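ATP-citrate lyase beta-subunit (Chlorobium limicola, PDB 6HXJ) probably takes part in the ATP-dependent, reversible cleavage of citrate with CoA to acetyl-CoA and oxaloacetate, as a succinyl-CoA-synthetase-like subunit. Local coordinates at residues A[272-277]-A[387-392]. Sequence-based numbering, arbitrary orientation.
Sequences VFYADA and PMTDIV
Apolar side-chain packing, centred on the Y274 ring and buried, joins helix 268-280 to 387-392, the segment that reaches into helix 391-397, in the citrate-binding region. T389 CG2 sits over one face of the ring, 4.1 Å from its centroid and 17° off the normal, a CH-pi contact for which a slim methyl is well suited. The branched V392 divides its work: CG2 lies in the ring plane at the edge, 3.8 Å from Y274 CD1, and CG1 packs on A277. I391 CG1 meets Y274 CE1. Tyrosine suits this place because its flat ring packs against T389, I391 and V392 while its hydroxyl reaches the backbone: Y274 OH gives a weak hydrogen bond to M388 O (2.5 Å), and a second weak one links it with G320 N. The flexible M388 chain runs extended to its sulfur and then bends (chi3 77°). Its SD makes an oblique Met-aromatic contact with the Y274 ring, and its CE reaches F273 CB at 3.8 Å; the F273 ring meets an aromatic ring of another protein chain. One helical turn on from F273, the small A277 allows close approach, its CB lying 3.8 Å from T389 CB. The M388 side chain lies about 9 Å from a bound citrate. Beneath the pair runs the mixed sheet, where Y274 packs on T265, I317 and R356 of strands 261-266, 315-318 and 352-356.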
loop_
_atom_site.group_PDB
_atom_site.type_symbol
_atom_site.label_atom_id
_atom_site.label_comp_id
_atom_site.label_asym_id
_atom_site.label_seq_id
_atom_site.Cartn_x
_atom_site.Cartn_y
_atom_site.Cartn_z
ATOM N N VAL A 272 -12.835 21.355 -58.041
ATOM C CA VAL A 272 -13.060 22.405 -59.047
ATOM C C VAL A 272 -12.496 21.998 -60.423
ATOM O O VAL A 272 -13.190 22.141 -61.433
ATOM C CB VAL A 272 -12.541 23.760 -58.535
ATOM C CG1 VAL A 272 -12.496 24.800 -59.632
ATOM C CG2 VAL A 272 -13.418 24.254 -57.390
ATOM N N PHE A 273 -11.289 21.409 -60.446
ATOM C CA PHE A 273 -10.705 20.920 -61.691
ATOM C C PHE A 273 -11.492 19.752 -62.300
ATOM O O PHE A 273 -11.608 19.702 -63.526
ATOM C CB PHE A 273 -9.229 20.594 -61.549
ATOM C CG PHE A 273 -8.367 21.842 -61.631
ATOM C CD1 PHE A 273 -8.242 22.550 -62.831
ATOM C CD2 PHE A 273 -7.696 22.325 -60.496
ATOM C CE1 PHE A 273 -7.467 23.713 -62.897
ATOM C CE2 PHE A 273 -6.916 23.482 -60.568
ATOM C CZ PHE A 273 -6.802 24.166 -61.771
ATOM N N TYR A 274 -12.106 18.869 -61.462
ATOM C CA TYR A 274 -12.940 17.761 -61.943
ATOM C C TYR A 274 -14.252 18.250 -62.548
ATOM O O TYR A 274 -14.686 17.696 -63.569
ATOM C CB TYR A 274 -13.208 16.751 -60.837
ATOM C CG TYR A 274 -12.120 15.716 -60.700
ATOM C CD1 TYR A 274 -11.995 14.677 -61.623
ATOM C CD2 TYR A 274 -11.232 15.749 -59.628
ATOM C CE1 TYR A 274 -11.009 13.699 -61.483
ATOM C CE2 TYR A 274 -10.255 14.770 -59.467
ATOM C CZ TYR A 274 -10.146 13.746 -60.400
ATOM O OH TYR A 274 -9.169 12.783 -60.256
ATOM N N ALA A 275 -14.866 19.303 -61.936
ATOM C CA ALA A 275 -16.097 19.922 -62.423
ATOM C C ALA A 275 -15.841 20.607 -63.759
ATOM O O ALA A 275 -16.634 20.434 -64.683
ATOM C CB ALA A 275 -16.617 20.922 -61.407
ATOM N N ASP A 276 -14.712 21.352 -63.871
ATOM C CA ASP A 276 -14.282 22.053 -65.087
ATOM C C ASP A 276 -14.117 21.039 -66.211
ATOM O O ASP A 276 -14.574 21.301 -67.322
ATOM C CB ASP A 276 -12.927 22.763 -64.861
ATOM C CG ASP A 276 -12.914 24.079 -64.098
ATOM O OD1 ASP A 276 -13.827 24.301 -63.271
ATOM O OD2 ASP A 276 -11.948 24.873 -64.289
ATOM N N ALA A 277 -13.474 19.877 -65.900
ATOM C CA ALA A 277 -13.207 18.768 -66.817
ATOM C C ALA A 277 -14.506 18.225 -67.390
ATOM O O ALA A 277 -14.593 18.040 -68.604
ATOM C CB ALA A 277 -12.431 17.667 -66.110
ATOM N N PRO A 387 -3.438 10.484 -65.345
ATOM C CA PRO A 387 -3.539 11.927 -65.040
ATOM C C PRO A 387 -4.875 12.164 -64.327
ATOM O O PRO A 387 -5.855 11.489 -64.620
ATOM C CB PRO A 387 -3.323 12.592 -66.405
ATOM C CG PRO A 387 -2.557 11.604 -67.171
ATOM C CD PRO A 387 -3.119 10.282 -66.770
ATOM N N MET A 388 -4.867 13.062 -63.321
ATOM C CA MET A 388 -5.974 13.382 -62.407
ATOM C C MET A 388 -7.403 13.421 -62.990
ATOM O O MET A 388 -8.237 12.587 -62.606
ATOM C CB MET A 388 -5.733 14.730 -61.719
ATOM C CG MET A 388 -6.502 14.865 -60.422
ATOM S SD MET A 388 -6.327 16.426 -59.554
ATOM C CE MET A 388 -7.364 17.505 -60.488
ATOM N N THR A 389 -7.677 14.387 -63.899
ATOM C CA THR A 389 -8.988 14.625 -64.511
ATOM C C THR A 389 -9.184 13.785 -65.779
ATOM O O THR A 389 -10.178 13.998 -66.484
ATOM C CB THR A 389 -9.208 16.120 -64.780
ATOM O OG1 THR A 389 -8.078 16.623 -65.488
ATOM C CG2 THR A 389 -9.418 16.928 -63.501
ATOM N N ASP A 390 -8.276 12.824 -66.079
ATOM C CA ASP A 390 -8.424 12.016 -67.297
ATOM C C ASP A 390 -9.394 10.857 -67.121
ATOM O O ASP A 390 -9.756 10.231 -68.115
ATOM C CB ASP A 390 -7.089 11.571 -67.880
ATOM C CG ASP A 390 -6.372 12.674 -68.651
ATOM O OD1 ASP A 390 -6.845 13.847 -68.609
ATOM O OD2 ASP A 390 -5.356 12.367 -69.318
ATOM N N ILE A 391 -9.905 10.629 -65.895
ATOM C CA ILE A 391 -10.957 9.629 -65.667
ATOM C C ILE A 391 -12.294 10.166 -66.179
ATOM O O ILE A 391 -13.155 9.375 -66.550
ATOM C CB ILE A 391 -11.045 9.096 -64.214
ATOM C CG1 ILE A 391 -11.117 10.235 -63.162
ATOM C CG2 ILE A 391 -9.902 8.117 -63.939
ATOM C CD1 ILE A 391 -11.608 9.808 -61.764
ATOM N N VAL A 392 -12.438 11.510 -66.255
ATOM C CA VAL A 392 -13.619 12.204 -66.777
ATOM C C VAL A 392 -13.779 11.867 -68.274
ATOM O O VAL A 392 -14.901 11.691 -68.739
ATOM C CB VAL A 392 -13.531 13.734 -66.493
ATOM C CG1 VAL A 392 -14.545 14.534 -67.297
ATOM C CG2 VAL A 392 -13.657 14.035 -65.002
#